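PDB 3C2Q: ornithine cyclodeaminase from Methanococcus maripaludis S2, which catalyses the conversion of L-ornithine to L-proline with release of ammonia, using NAD(+) as cofactor. Local coordinates for residues G25-T30 against I84-P89; P48-V53 against R315-A320; V55-E60 against E64-R69; T269-K274 against V287-L292. All coordinates share one frame; numbering follows the deposited sequence.

Contact 1: residues G25-T30 against I84-P89; sequences GFYSTT and IRVMPP. With IMD (imidazole), chain G.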
loop_
_atom_site.group_PDB
_atom_site.type_symbol
_atom_site.label_atom_id
_atom_site.label_comp_id
_atom_site.label_asym_id
_atom_site.label_seq_id
_atom_site.Cartn_x
_atom_site.Cartn_y
_atom_site.Cartn_z
ATOM N N GLY B 25 -17.764 -16.960 -31.799
ATOM C CA GLY B 25 -18.010 -15.566 -32.119
ATOM C C GLY B 25 -19.031 -14.907 -31.215
ATOM O O GLY B 25 -19.344 -13.752 -31.407
ATOM N N PHE B 26 -19.538 -15.617 -30.210
ATOM C CA PHE B 26 -20.479 -14.999 -29.263
ATOM C C PHE B 26 -19.963 -13.679 -28.682
ATOM O O PHE B 26 -18.761 -13.532 -28.418
ATOM C CB PHE B 26 -20.853 -15.959 -28.137
ATOM C CG PHE B 26 -19.757 -16.183 -27.110
ATOM C CD1 PHE B 26 -19.659 -15.360 -25.989
ATOM C CD2 PHE B 26 -18.863 -17.235 -27.250
ATOM C CE1 PHE B 26 -18.663 -15.571 -25.039
ATOM C CE2 PHE B 26 -17.869 -17.472 -26.306
ATOM C CZ PHE B 26 -17.772 -16.626 -25.187
ATOM N N TYR B 27 -20.876 -12.732 -28.525
ATOM C CA TYR B 27 -20.595 -11.428 -27.952
ATOM C C TYR B 27 -20.514 -11.572 -26.421
ATOM O O TYR B 27 -21.381 -12.216 -25.776
ATOM C CB TYR B 27 -21.683 -10.421 -28.348
ATOM C CG TYR B 27 -21.518 -9.018 -27.752
ATOM C CD1 TYR B 27 -20.592 -8.117 -28.277
ATOM C CD2 TYR B 27 -22.295 -8.605 -26.676
ATOM C CE1 TYR B 27 -20.442 -6.837 -27.740
ATOM C CE2 TYR B 27 -22.164 -7.326 -26.134
ATOM C CZ TYR B 27 -21.238 -6.458 -26.664
ATOM O OH TYR B 27 -21.150 -5.205 -26.129
ATOM N N SER B 28 -19.434 -11.016 -25.865
ATOM C CA SER B 28 -19.225 -11.008 -24.410
ATOM C C SER B 28 -19.457 -9.571 -23.940
ATOM O O SER B 28 -18.837 -8.658 -24.454
ATOM C CB SER B 28 -17.804 -11.488 -24.077
ATOM O OG SER B 28 -17.629 -11.611 -22.680
ATOM N N THR B 29 -20.382 -9.377 -22.999
ATOM C CA THR B 29 -20.935 -8.075 -22.707
ATOM C C THR B 29 -19.940 -7.175 -21.939
ATOM O O THR B 29 -19.034 -7.671 -21.245
ATOM C CB THR B 29 -22.197 -8.198 -21.839
ATOM O OG1 THR B 29 -21.905 -9.047 -20.717
ATOM C CG2 THR B 29 -23.377 -8.845 -22.650
ATOM N N THR B 30 -20.147 -5.871 -22.094
ATOM C CA THR B 30 -19.616 -4.845 -21.215
ATOM C C THR B 30 -20.543 -4.709 -20.001
ATOM O O THR B 30 -21.551 -5.445 -19.865
ATOM C CB THR B 30 -19.569 -3.480 -21.921
ATOM O OG1 THR B 30 -20.901 -2.979 -22.056
ATOM C CG2 THR B 30 -18.879 -3.568 -23.311
ATOM N N ILE B 84 -25.705 -4.067 -32.749
ATOM C CA ILE B 84 -25.699 -3.732 -31.311
ATOM C C ILE B 84 -25.363 -2.267 -31.087
ATOM O O ILE B 84 -24.627 -1.663 -31.869
ATOM C CB ILE B 84 -24.758 -4.650 -30.468
ATOM C CG1 ILE B 84 -23.309 -4.227 -30.597
ATOM C CG2 ILE B 84 -24.874 -6.122 -30.883
ATOM C CD1 ILE B 84 -22.436 -4.691 -29.431
ATOM N N ARG B 85 -25.922 -1.718 -30.012
ATOM C CA ARG B 85 -25.713 -0.335 -29.602
ATOM C C ARG B 85 -25.428 -0.336 -28.086
ATOM O O ARG B 85 -26.270 -0.769 -27.294
ATOM C CB ARG B 85 -26.986 0.426 -29.928
ATOM C CG ARG B 85 -27.036 1.883 -29.598
ATOM C CD ARG B 85 -28.318 2.492 -30.253
ATOM N NE ARG B 85 -29.580 2.156 -29.577
ATOM C CZ ARG B 85 -30.796 2.394 -30.088
ATOM N NH1 ARG B 85 -30.920 2.960 -31.282
ATOM N NH2 ARG B 85 -31.893 2.075 -29.421
ATOM N N VAL B 86 -24.231 0.113 -27.699
ATOM C CA VAL B 86 -23.799 0.068 -26.292
ATOM C C VAL B 86 -23.733 1.509 -25.801
ATOM O O VAL B 86 -23.134 2.350 -26.466
ATOM C CB VAL B 86 -22.397 -0.590 -26.139
ATOM C CG1 VAL B 86 -21.992 -0.694 -24.639
ATOM C CG2 VAL B 86 -22.338 -2.002 -26.817
HETATM N N MSE B 87 -24.341 1.789 -24.654
HETATM C CA MSE B 87 -24.452 3.160 -24.115
HETATM C C MSE B 87 -23.616 3.345 -22.851
HETATM O O MSE B 87 -24.119 3.145 -21.760
HETATM C CB MSE B 87 -25.902 3.455 -23.738
HETATM C CG MSE B 87 -26.653 4.310 -24.728
HETATM SE SE MSE B 87 -27.221 3.235 -26.261
HETATM C CE MSE B 87 -27.974 1.672 -25.316
ATOM N N PRO B 88 -22.334 3.708 -22.994
ATOM C CA PRO B 88 -21.523 3.883 -21.782
ATOM C C PRO B 88 -21.907 5.201 -21.099
ATOM O O PRO B 88 -22.739 5.943 -21.652
ATOM C CB PRO B 88 -20.092 3.909 -22.321
ATOM C CG PRO B 88 -20.213 4.367 -23.729
ATOM C CD PRO B 88 -21.573 3.975 -24.227
ATOM N N PRO B 89 -21.375 5.473 -19.885
ATOM C CA PRO B 89 -21.660 6.780 -19.265
ATOM C C PRO B 89 -21.265 7.963 -20.153
ATOM O O PRO B 89 -20.282 7.881 -20.909
ATOM C CB PRO B 89 -20.793 6.768 -18.003
ATOM C CG PRO B 89 -20.668 5.305 -17.651
ATOM C CD PRO B 89 -20.550 4.617 -19.002
HETATM N N1 IMD G . -18.947 -3.909 -27.149
HETATM C C2 IMD G . -17.869 -4.417 -26.492
HETATM N N3 IMD G . -16.747 -3.829 -27.000
HETATM C C4 IMD G . -17.120 -3.005 -28.007
HETATM C C5 IMD G . -18.501 -3.055 -28.100
#

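Contact 2: residues P48-V53 against R315-A320; sequences PKMDAV and RGTSQA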
loop_
_atom_site.group_PDB
_atom_site.type_symbol
_atom_site.label_atom_id
_atom_site.label_comp_id
_atom_site.label_asym_id
_atom_site.label_seq_id
_atom_site.Cartn_x
_atom_site.Cartn_y
_atom_site.Cartn_z
ATOM N N PRO B 48 -28.135 -5.197 -17.657
ATOM C CA PRO B 48 -26.770 -5.077 -18.144
ATOM C C PRO B 48 -25.767 -5.527 -17.054
ATOM O O PRO B 48 -25.988 -5.230 -15.889
ATOM C CB PRO B 48 -26.623 -3.593 -18.476
ATOM C CG PRO B 48 -27.817 -2.907 -17.960
ATOM C CD PRO B 48 -28.890 -3.933 -17.784
ATOM N N LYS B 49 -24.727 -6.267 -17.453
ATOM C CA LYS B 49 -23.767 -6.916 -16.537
ATOM C C LYS B 49 -22.660 -7.435 -17.435
ATOM O O LYS B 49 -22.954 -7.988 -18.494
ATOM C CB LYS B 49 -24.442 -8.075 -15.791
ATOM C CG LYS B 49 -23.554 -8.877 -14.793
ATOM C CD LYS B 49 -23.289 -10.308 -15.274
ATOM C CE LYS B 49 -22.347 -11.099 -14.367
ATOM N NZ LYS B 49 -20.923 -10.625 -14.459
HETATM N N MSE B 50 -21.392 -7.271 -17.023
HETATM C CA MSE B 50 -20.237 -7.581 -17.874
HETATM C C MSE B 50 -19.955 -9.074 -17.962
HETATM O O MSE B 50 -20.402 -9.850 -17.101
HETATM C CB MSE B 50 -18.984 -6.876 -17.302
HETATM C CG MSE B 50 -18.485 -7.518 -16.021
HETATM SE SE MSE B 50 -16.795 -6.632 -15.442
HETATM C CE MSE B 50 -17.565 -4.933 -14.840
ATOM N N ASP B 51 -19.150 -9.477 -18.950
ATOM C CA ASP B 51 -18.617 -10.847 -18.990
ATOM C C ASP B 51 -19.743 -11.890 -19.015
ATOM O O ASP B 51 -19.641 -12.980 -18.427
ATOM C CB ASP B 51 -17.661 -11.095 -17.787
ATOM C CG ASP B 51 -16.420 -10.228 -17.834
ATOM O OD1 ASP B 51 -16.071 -9.665 -18.909
ATOM O OD2 ASP B 51 -15.750 -10.122 -16.776
ATOM N N ALA B 52 -20.833 -11.530 -19.685
ATOM C CA ALA B 52 -21.969 -12.416 -19.843
ATOM C C ALA B 52 -22.414 -12.417 -21.326
ATOM O O ALA B 52 -21.751 -11.849 -22.196
ATOM C CB ALA B 52 -23.116 -11.992 -18.916
ATOM N N VAL B 53 -23.518 -13.089 -21.616
ATOM C CA VAL B 53 -23.942 -13.147 -23.021
ATOM C C VAL B 53 -25.335 -12.553 -23.194
ATOM O O VAL B 53 -26.098 -12.384 -22.232
ATOM C CB VAL B 53 -23.870 -14.586 -23.644
ATOM C CG1 VAL B 53 -22.469 -15.139 -23.564
ATOM C CG2 VAL B 53 -24.828 -15.497 -22.967
ATOM N N ARG B 315 -10.781 -4.526 -13.157
ATOM C CA ARG B 315 -11.655 -5.646 -13.502
ATOM C C ARG B 315 -13.015 -5.181 -14.090
ATOM O O ARG B 315 -14.010 -5.947 -14.111
ATOM C CB ARG B 315 -11.813 -6.559 -12.304
ATOM C CG ARG B 315 -10.541 -7.362 -12.053
ATOM C CD ARG B 315 -10.457 -7.829 -10.650
ATOM N NE ARG B 315 -9.283 -8.699 -10.460
ATOM C CZ ARG B 315 -8.040 -8.266 -10.246
ATOM N NH1 ARG B 315 -7.810 -6.961 -10.200
ATOM N NH2 ARG B 315 -7.044 -9.146 -10.048
ATOM N N GLY B 316 -13.076 -3.940 -14.555
ATOM C CA GLY B 316 -14.224 -3.511 -15.364
ATOM C C GLY B 316 -15.118 -2.444 -14.783
ATOM O O GLY B 316 -15.834 -1.782 -15.525
ATOM N N THR B 317 -15.091 -2.275 -13.454
ATOM C CA THR B 317 -15.918 -1.311 -12.764
ATOM C C THR B 317 -15.233 0.067 -12.828
ATOM O O THR B 317 -14.843 0.669 -11.829
ATOM C CB THR B 317 -16.262 -1.838 -11.327
ATOM O OG1 THR B 317 -16.891 -3.122 -11.464
ATOM C CG2 THR B 317 -17.230 -0.905 -10.550
ATOM N N SER B 318 -15.143 0.586 -14.047
ATOM C CA SER B 318 -14.397 1.813 -14.297
ATOM C C SER B 318 -15.187 3.066 -13.899
ATOM O O SER B 318 -14.598 4.141 -13.796
ATOM C CB SER B 318 -13.990 1.867 -15.766
ATOM O OG SER B 318 -15.161 1.851 -16.574
ATOM N N GLN B 319 -16.486 2.930 -13.644
ATOM C CA GLN B 319 -17.302 4.048 -13.133
ATOM C C GLN B 319 -17.100 4.355 -11.623
ATOM O O GLN B 319 -17.633 5.337 -11.096
ATOM C CB GLN B 319 -18.806 3.832 -13.451
ATOM C CG GLN B 319 -19.601 2.856 -12.511
ATOM C CD GLN B 319 -19.392 1.347 -12.856
ATOM O OE1 GLN B 319 -18.577 0.971 -13.722
ATOM N NE2 GLN B 319 -20.113 0.499 -12.162
ATOM N N ALA B 320 -16.353 3.503 -10.925
ATOM C CA ALA B 320 -16.198 3.642 -9.480
ATOM C C ALA B 320 -15.523 4.962 -9.128
ATOM O O ALA B 320 -14.566 5.402 -9.784
ATOM C CB ALA B 320 -15.410 2.466 -8.910
HETATM O O HOH W 1 -13.746 -9.073 -15.437
#

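Contact 3: residues V55-E60 against E64-R69; sequences VVYPEE and ETKVIR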
loop_
_atom_site.group_PDB
_atom_site.type_symbol
_atom_site.label_atom_id
_atom_site.label_comp_id
_atom_site.label_asym_id
_atom_site.label_seq_id
_atom_site.Cartn_x
_atom_site.Cartn_y
_atom_site.Cartn_z
ATOM N N VAL B 55 -28.957 -13.142 -24.642
ATOM C CA VAL B 55 -29.880 -14.164 -25.130
ATOM C C VAL B 55 -31.108 -13.394 -25.634
ATOM O O VAL B 55 -31.648 -12.543 -24.928
ATOM C CB VAL B 55 -30.204 -15.191 -24.026
ATOM C CG1 VAL B 55 -31.381 -16.124 -24.390
ATOM C CG2 VAL B 55 -28.937 -16.007 -23.696
ATOM N N VAL B 56 -31.492 -13.684 -26.874
ATOM C CA VAL B 56 -32.624 -13.022 -27.535
ATOM C C VAL B 56 -33.817 -13.994 -27.667
ATOM O O VAL B 56 -33.639 -15.199 -27.946
ATOM C CB VAL B 56 -32.190 -12.480 -28.920
ATOM C CG1 VAL B 56 -33.324 -11.719 -29.607
ATOM C CG2 VAL B 56 -30.959 -11.583 -28.775
ATOM N N TYR B 57 -35.004 -13.458 -27.411
ATOM C CA TYR B 57 -36.278 -14.156 -27.569
ATOM C C TYR B 57 -37.048 -13.379 -28.647
ATOM O O TYR B 57 -37.843 -12.516 -28.325
ATOM C CB TYR B 57 -37.035 -14.133 -26.249
ATOM C CG TYR B 57 -36.199 -14.645 -25.090
ATOM C CD1 TYR B 57 -35.996 -16.011 -24.907
ATOM C CD2 TYR B 57 -35.596 -13.756 -24.191
ATOM C CE1 TYR B 57 -35.221 -16.489 -23.849
ATOM C CE2 TYR B 57 -34.817 -14.230 -23.123
ATOM C CZ TYR B 57 -34.637 -15.592 -22.968
ATOM O OH TYR B 57 -33.880 -16.078 -21.922
ATOM N N PRO B 58 -36.744 -13.631 -29.921
ATOM C CA PRO B 58 -37.294 -12.734 -30.938
ATOM C C PRO B 58 -38.824 -12.637 -30.920
ATOM O O PRO B 58 -39.361 -11.530 -31.079
ATOM C CB PRO B 58 -36.755 -13.312 -32.246
ATOM C CG PRO B 58 -35.526 -14.098 -31.836
ATOM C CD PRO B 58 -35.903 -14.682 -30.513
ATOM N N GLU B 59 -39.505 -13.762 -30.669
ATOM C CA GLU B 59 -40.981 -13.841 -30.642
ATOM C C GLU B 59 -41.598 -13.065 -29.491
ATOM O O GLU B 59 -42.773 -12.663 -29.551
ATOM C CB GLU B 59 -41.441 -15.302 -30.568
ATOM C CG GLU B 59 -41.841 -15.921 -31.916
ATOM C CD GLU B 59 -40.716 -16.658 -32.667
ATOM O OE1 GLU B 59 -39.619 -16.069 -32.810
ATOM O OE2 GLU B 59 -40.944 -17.820 -33.143
ATOM N N GLU B 60 -40.806 -12.843 -28.439
ATOM C CA GLU B 60 -41.252 -12.051 -27.301
ATOM C C GLU B 60 -40.796 -10.591 -27.401
ATOM O O GLU B 60 -41.162 -9.767 -26.564
ATOM C CB GLU B 60 -40.807 -12.716 -25.988
ATOM C CG GLU B 60 -41.278 -14.164 -25.867
ATOM C CD GLU B 60 -40.691 -14.917 -24.671
ATOM O OE1 GLU B 60 -40.712 -14.382 -23.529
ATOM O OE2 GLU B 60 -40.228 -16.071 -24.871
ATOM N N GLU B 64 -32.156 -10.644 -22.811
ATOM C CA GLU B 64 -31.610 -10.496 -21.470
ATOM C C GLU B 64 -30.124 -10.901 -21.432
ATOM O O GLU B 64 -29.627 -11.638 -22.300
ATOM C CB GLU B 64 -32.455 -11.248 -20.438
ATOM C CG GLU B 64 -32.325 -12.735 -20.500
ATOM C CD GLU B 64 -33.103 -13.381 -19.384
ATOM O OE1 GLU B 64 -32.647 -13.362 -18.210
ATOM O OE2 GLU B 64 -34.200 -13.883 -19.677
ATOM N N THR B 65 -29.441 -10.381 -20.421
ATOM C CA THR B 65 -28.027 -10.656 -20.195
ATOM C C THR B 65 -27.978 -11.856 -19.258
ATOM O O THR B 65 -28.398 -11.748 -18.085
ATOM C CB THR B 65 -27.317 -9.440 -19.500
ATOM O OG1 THR B 65 -27.533 -8.242 -20.244
ATOM C CG2 THR B 65 -25.793 -9.684 -19.374
ATOM N N LYS B 66 -27.468 -12.979 -19.769
ATOM C CA LYS B 66 -27.353 -14.224 -19.017
ATOM C C LYS B 66 -25.893 -14.592 -18.808
ATOM O O LYS B 66 -25.086 -14.522 -19.728
ATOM C CB LYS B 66 -27.996 -15.405 -19.776
ATOM C CG LYS B 66 -29.515 -15.446 -19.816
ATOM C CD LYS B 66 -29.898 -16.891 -20.152
ATOM C CE LYS B 66 -31.406 -17.125 -20.268
ATOM N NZ LYS B 66 -31.650 -18.612 -20.549
ATOM N N VAL B 67 -25.568 -15.029 -17.604
ATOM C CA VAL B 67 -24.250 -15.590 -17.359
ATOM C C VAL B 67 -24.204 -16.933 -18.083
ATOM O O VAL B 67 -25.247 -17.574 -18.254
ATOM C CB VAL B 67 -23.942 -15.741 -15.854
ATOM C CG1 VAL B 67 -23.909 -14.342 -15.208
ATOM C CG2 VAL B 67 -24.998 -16.586 -15.136
ATOM N N ILE B 68 -23.001 -17.330 -18.485
ATOM C CA ILE B 68 -22.793 -18.516 -19.282
ATOM C C ILE B 68 -23.371 -19.781 -18.625
ATOM O O ILE B 68 -23.927 -20.612 -19.314
ATOM C CB ILE B 68 -21.300 -18.670 -19.722
ATOM C CG1 ILE B 68 -21.128 -19.861 -20.672
ATOM C CG2 ILE B 68 -20.372 -18.832 -18.481
ATOM C CD1 ILE B 68 -19.709 -20.012 -21.279
ATOM N N ARG B 69 -23.294 -19.911 -17.307
ATOM C CA ARG B 69 -23.826 -21.099 -16.673
ATOM C C ARG B 69 -25.365 -21.174 -16.656
ATOM O O ARG B 69 -25.931 -22.221 -16.334
ATOM C CB ARG B 69 -23.260 -21.279 -15.265
ATOM C CG ARG B 69 -23.972 -20.499 -14.231
ATOM C CD ARG B 69 -23.374 -20.698 -12.859
ATOM N NE ARG B 69 -23.248 -19.360 -12.325
ATOM C CZ ARG B 69 -24.198 -18.742 -11.650
ATOM N NH1 ARG B 69 -25.319 -19.391 -11.318
ATOM N NH2 ARG B 69 -23.997 -17.492 -11.260
#

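Contact 4: residues T269-K274 against V287-L292; sequences TTVMDK and VATGNL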
loop_
_atom_site.group_PDB
_atom_site.type_symbol
_atom_site.label_atom_id
_atom_site.label_comp_id
_atom_site.label_asym_id
_atom_site.label_seq_id
_atom_site.Cartn_x
_atom_site.Cartn_y
_atom_site.Cartn_z
ATOM N N THR B 269 -29.568 -9.663 -8.192
ATOM C CA THR B 269 -30.937 -9.157 -8.203
ATOM C C THR B 269 -31.112 -8.079 -7.134
ATOM O O THR B 269 -31.868 -7.125 -7.324
ATOM C CB THR B 269 -31.952 -10.308 -8.010
ATOM O OG1 THR B 269 -31.793 -10.851 -6.711
ATOM C CG2 THR B 269 -31.707 -11.420 -8.988
ATOM N N THR B 270 -30.369 -8.202 -6.034
ATOM C CA THR B 270 -30.397 -7.195 -4.957
ATOM C C THR B 270 -29.836 -5.830 -5.381
ATOM O O THR B 270 -30.406 -4.810 -5.042
ATOM C CB THR B 270 -29.689 -7.711 -3.672
ATOM O OG1 THR B 270 -30.253 -8.968 -3.272
ATOM C CG2 THR B 270 -29.866 -6.757 -2.522
ATOM N N VAL B 271 -28.725 -5.798 -6.122
ATOM C CA VAL B 271 -28.087 -4.522 -6.483
ATOM C C VAL B 271 -28.585 -3.885 -7.762
ATOM O O VAL B 271 -28.496 -2.666 -7.930
ATOM C CB VAL B 271 -26.538 -4.648 -6.625
ATOM C CG1 VAL B 271 -25.962 -5.155 -5.361
ATOM C CG2 VAL B 271 -26.144 -5.578 -7.791
HETATM N N MSE B 272 -29.082 -4.704 -8.690
HETATM C CA MSE B 272 -29.225 -4.212 -10.056
HETATM C C MSE B 272 -30.289 -3.113 -10.208
HETATM O O MSE B 272 -30.302 -2.411 -11.219
HETATM C CB MSE B 272 -29.435 -5.367 -11.042
HETATM C CG MSE B 272 -30.805 -5.958 -10.975
HETATM SE SE MSE B 272 -30.958 -7.649 -11.966
HETATM C CE MSE B 272 -32.885 -7.773 -11.640
ATOM N N ASP B 273 -31.147 -2.943 -9.201
ATOM C CA ASP B 273 -32.154 -1.876 -9.236
ATOM C C ASP B 273 -31.845 -0.663 -8.326
ATOM O O ASP B 273 -32.666 0.254 -8.185
ATOM C CB ASP B 273 -33.536 -2.458 -8.914
ATOM C CG ASP B 273 -33.623 -3.043 -7.498
ATOM O OD1 ASP B 273 -32.576 -3.256 -6.828
ATOM O OD2 ASP B 273 -34.764 -3.306 -7.044
ATOM N N LYS B 274 -30.667 -0.664 -7.697
ATOM C CA LYS B 274 -30.293 0.418 -6.787
ATOM C C LYS B 274 -29.852 1.672 -7.558
ATOM O O LYS B 274 -29.393 1.589 -8.705
ATOM C CB LYS B 274 -29.157 -0.067 -5.851
ATOM C CG LYS B 274 -29.551 -1.267 -4.997
ATOM C CD LYS B 274 -30.644 -0.854 -3.975
ATOM C CE LYS B 274 -31.153 -2.058 -3.158
ATOM N NZ LYS B 274 -32.145 -2.853 -3.937
ATOM N N VAL B 287 -15.317 -6.195 -5.719
ATOM C CA VAL B 287 -15.130 -6.785 -7.063
ATOM C C VAL B 287 -16.310 -7.697 -7.431
ATOM O O VAL B 287 -16.806 -7.650 -8.570
ATOM C CB VAL B 287 -13.789 -7.545 -7.163
ATOM C CG1 VAL B 287 -13.689 -8.297 -8.522
ATOM C CG2 VAL B 287 -12.609 -6.538 -7.020
ATOM N N ALA B 288 -16.750 -8.533 -6.485
ATOM C CA ALA B 288 -17.893 -9.430 -6.754
ATOM C C ALA B 288 -19.114 -8.603 -7.133
ATOM O O ALA B 288 -19.818 -8.935 -8.076
ATOM C CB ALA B 288 -18.203 -10.291 -5.532
ATOM N N THR B 289 -19.369 -7.514 -6.404
ATOM C CA THR B 289 -20.559 -6.686 -6.666
ATOM C C THR B 289 -20.394 -5.855 -7.934
ATOM O O THR B 289 -21.308 -5.762 -8.754
ATOM C CB THR B 289 -20.923 -5.802 -5.439
ATOM O OG1 THR B 289 -21.072 -6.670 -4.312
ATOM C CG2 THR B 289 -22.235 -5.088 -5.663
ATOM N N GLY B 290 -19.227 -5.248 -8.118
ATOM C CA GLY B 290 -19.003 -4.490 -9.324
ATOM C C GLY B 290 -19.198 -5.346 -10.578
ATOM O O GLY B 290 -19.741 -4.875 -11.596
ATOM N N ASN B 291 -18.748 -6.599 -10.507
ATOM C CA ASN B 291 -18.900 -7.550 -11.631
ATOM C C ASN B 291 -20.375 -7.777 -12.017
ATOM O O ASN B 291 -20.676 -8.146 -13.160
ATOM C CB ASN B 291 -18.294 -8.889 -11.261
ATOM C CG ASN B 291 -16.751 -8.905 -11.310
ATOM O OD1 ASN B 291 -16.057 -7.929 -11.747
ATOM N ND2 ASN B 291 -16.195 -10.044 -10.862
ATOM N N LEU B 292 -21.284 -7.528 -11.069
ATOM C CA LEU B 292 -22.719 -7.758 -11.239
ATOM C C LEU B 292 -23.498 -6.514 -11.599
ATOM O O LEU B 292 -24.699 -6.596 -11.869
ATOM C CB LEU B 292 -23.323 -8.307 -9.937
ATOM C CG LEU B 292 -22.705 -9.597 -9.443
ATOM C CD1 LEU B 292 -23.290 -9.974 -8.085
ATOM C CD2 LEU B 292 -22.910 -10.717 -10.504
#

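Contact 1: residues G25-T30 against I84-P89
Tyr27 and Ile84 make the main apolar touch. Their side chains come from opposite directions, and Ile84 CD1 meets Tyr27 CE1 at 3.4 Å, approaching the ring obliquely. Tyr27 CG lies anti to the backbone N (chi1 178°), which carries the ring away from its own loop and over to strand 84-86. Val86 adds two contacts through its separate branches. Val86 CG2 sits 3.5 Å from Tyr27 OH, and Val86 CG1 lies 3.6 Å from Thr30 OG1. CG1 is a methyl, so that touch is van der Waals; the polar partner of Thr30 OG1 is His32 N.

The polar part belongs to a bound imidazole, probably from the crystallisation liquor. Its N1 donates to Tyr27 OH at 2.8 Å, in the plane of the phenol and at its edge. Thr30 CG2 packs on imidazole C2 at 3.4 Å. Phe99 of a neighbouring subunit packs on Thr30, and Leu98 of the same subunit packs on Val86.

Replacing Tyr27 by an alanine would probably leave Ile84 CD1 without its ring partner and the imidazole without its acceptor. The loop thus meets strand 84-86, outermost in this chain's mixed sheet, by apolar packing, with the phenol oxygen accepting from a small N-H donor.

Contact 2: residues P48-V53 against R315-A320
Lys49 NZ is gripped by two carbonyls, Met50 O at 2.8 Å and Asn291 O, while the side chain of Met50 reaches across to Gly316. The ammonium comes in 19° out of the Met50 carbonyl plane.

Met50 is a selenomethionine and makes all the direct contacts. Its chain bends at chi3 (72°), which turns the methyl along the 315-317 backbone. Met50 SE lies 3.2 Å from Arg315 O, and Met50 CE lies 3.5 Å from Gly316 C. Thr317 OG1 is 3.9 Å from Met50 CE. A side chain at Gly316 would run into the selenium, and at these backbone angles a CB would also press against the carbonyl O of Arg315.

The 315-320 segment leads from helix 306-314 to strand 321-324, the last strand of the parallel Rossmann sheet. It turns sharply: Thr317 is the centre of an inverse gamma turn, and a type I turn begins at the same residue and runs to Ala320, closed by a weak bond. The partner loop 48-53 belongs to the mixed-sheet region, so Met50 plugs one part of the chain into the other.

Asp51 OD2 takes a water at 2.6 Å. The same water makes only a weak bond to Arg315 O (3.4 Å). Beyond the two segments, the Arg315 guanidinium forms a salt bridge with Glu109 of a neighbouring subunit, and Phe99 of the same subunit packs on Met50.

Contact 3: residues V55-E60 against E64-R69
Val55 pairs with Glu64 through two backbone hydrogen bonds, Val55 N to Glu64 O and Glu64 N to Val55 O, both 2.9 Å. They make an antiparallel hydrogen-bonded pair with both side chains on the same face of the sheet. Val55 CG2 then lies 3.8 Å from Lys66 CD, along the extended lysine chain.

Two residues on, Tyr57 returns to the partner strand. Tyr57 OH donates to Glu64 OE2 at 3.2 Å and meets the carboxylate from above, 50° out of its plane. The ring and carboxylate planes stand 64° apart. Lys66 CE comes to the ring edge, 3.2 Å from Tyr57 OH. The lysine chain crosses the tyrosine at about a right angle and ends in a salt bridge with Asp75. Arg62 makes a cation-pi contact with the Tyr57 ring and a long, weak ion pair with Glu64. A leucine in place of Glu64 is likely to leave the Tyr57 hydroxyl without its carboxylate acceptor.

After Tyr57 the chain enters a 3-10 turn, where Glu60 N bonds Tyr57 O at 3.0 Å. This is a beta hairpin of strands 53-57 and 62-66, within the mixed sheet.

Contact 4: residues T269-K274 against V287-L292
Val271 CG1 and Thr289 CG2 meet methyl to methyl at 3.7 Å. The other branch of the valine, Val271 CG2, lies 4.5 Å from Leu292 CB, a looser apolar contact. One valine therefore faces two residues three positions apart, nearly one helical turn, and all three are buried.

Torsions sort the two ends of the threonine. Thr289 CG2 lies anti to its own N, with OG1 beside that N (chi1 -55°). This sends the methyl to Val271 and leaves the hydroxyl to bond His285 O, one turn back in the helix. The polar end of Thr289 is thus satisfied within its own helix, and the methyl, not the hydroxyl, meets Val271. His285 probably binds NAD(+), as in related enzymes, and its side chain is about 5 Å from that of Thr289.

The next shell fixes the chain leaving Val271. A type I turn runs from Val271 to Lys274, with Lys274 N bonded to Val271 O at 3.0 Å. Lys274 NZ folds back over the turn. Lys274 NZ donates to Thr270 O at 2.8 Å and forms a salt bridge with Asp273 OD1 at 3.0 Å.

Further out, Met267 of helix 260-271 packs on Thr289 and Leu292. Leu168 of strand 166-170 touches Val271, and Val141 of strand 138-142 touches Thr289. The contact packs helix 260-271, near Val271, and helix 283-292 against strands of the parallel Rossmann sheet.

In the fold
Contacts 1 and 3 reach the same mixed sheet, with centres about 14 Å apart, and contact 4 lies in the Rossmann region. Contact 2 ties the two parts together, its centre about 10 Å from those of contacts 1 and 4. Thr317 OG1 of contact 2 packs on Gly290 of contact 4, and Thr29 of contact 1 bonds Lys49 O and Ala52 N. Val53 N bonds Lys66 O, which joins contact 2 to contact 3. Along the chain, contacts 3 and 4 are nested inside the loop closed by contact 2, whereas contacts 1 and 2 cross. The first region and the nucleotide-binding region are thus joined, and all four contacts lie within reach of one neighbouring subunit.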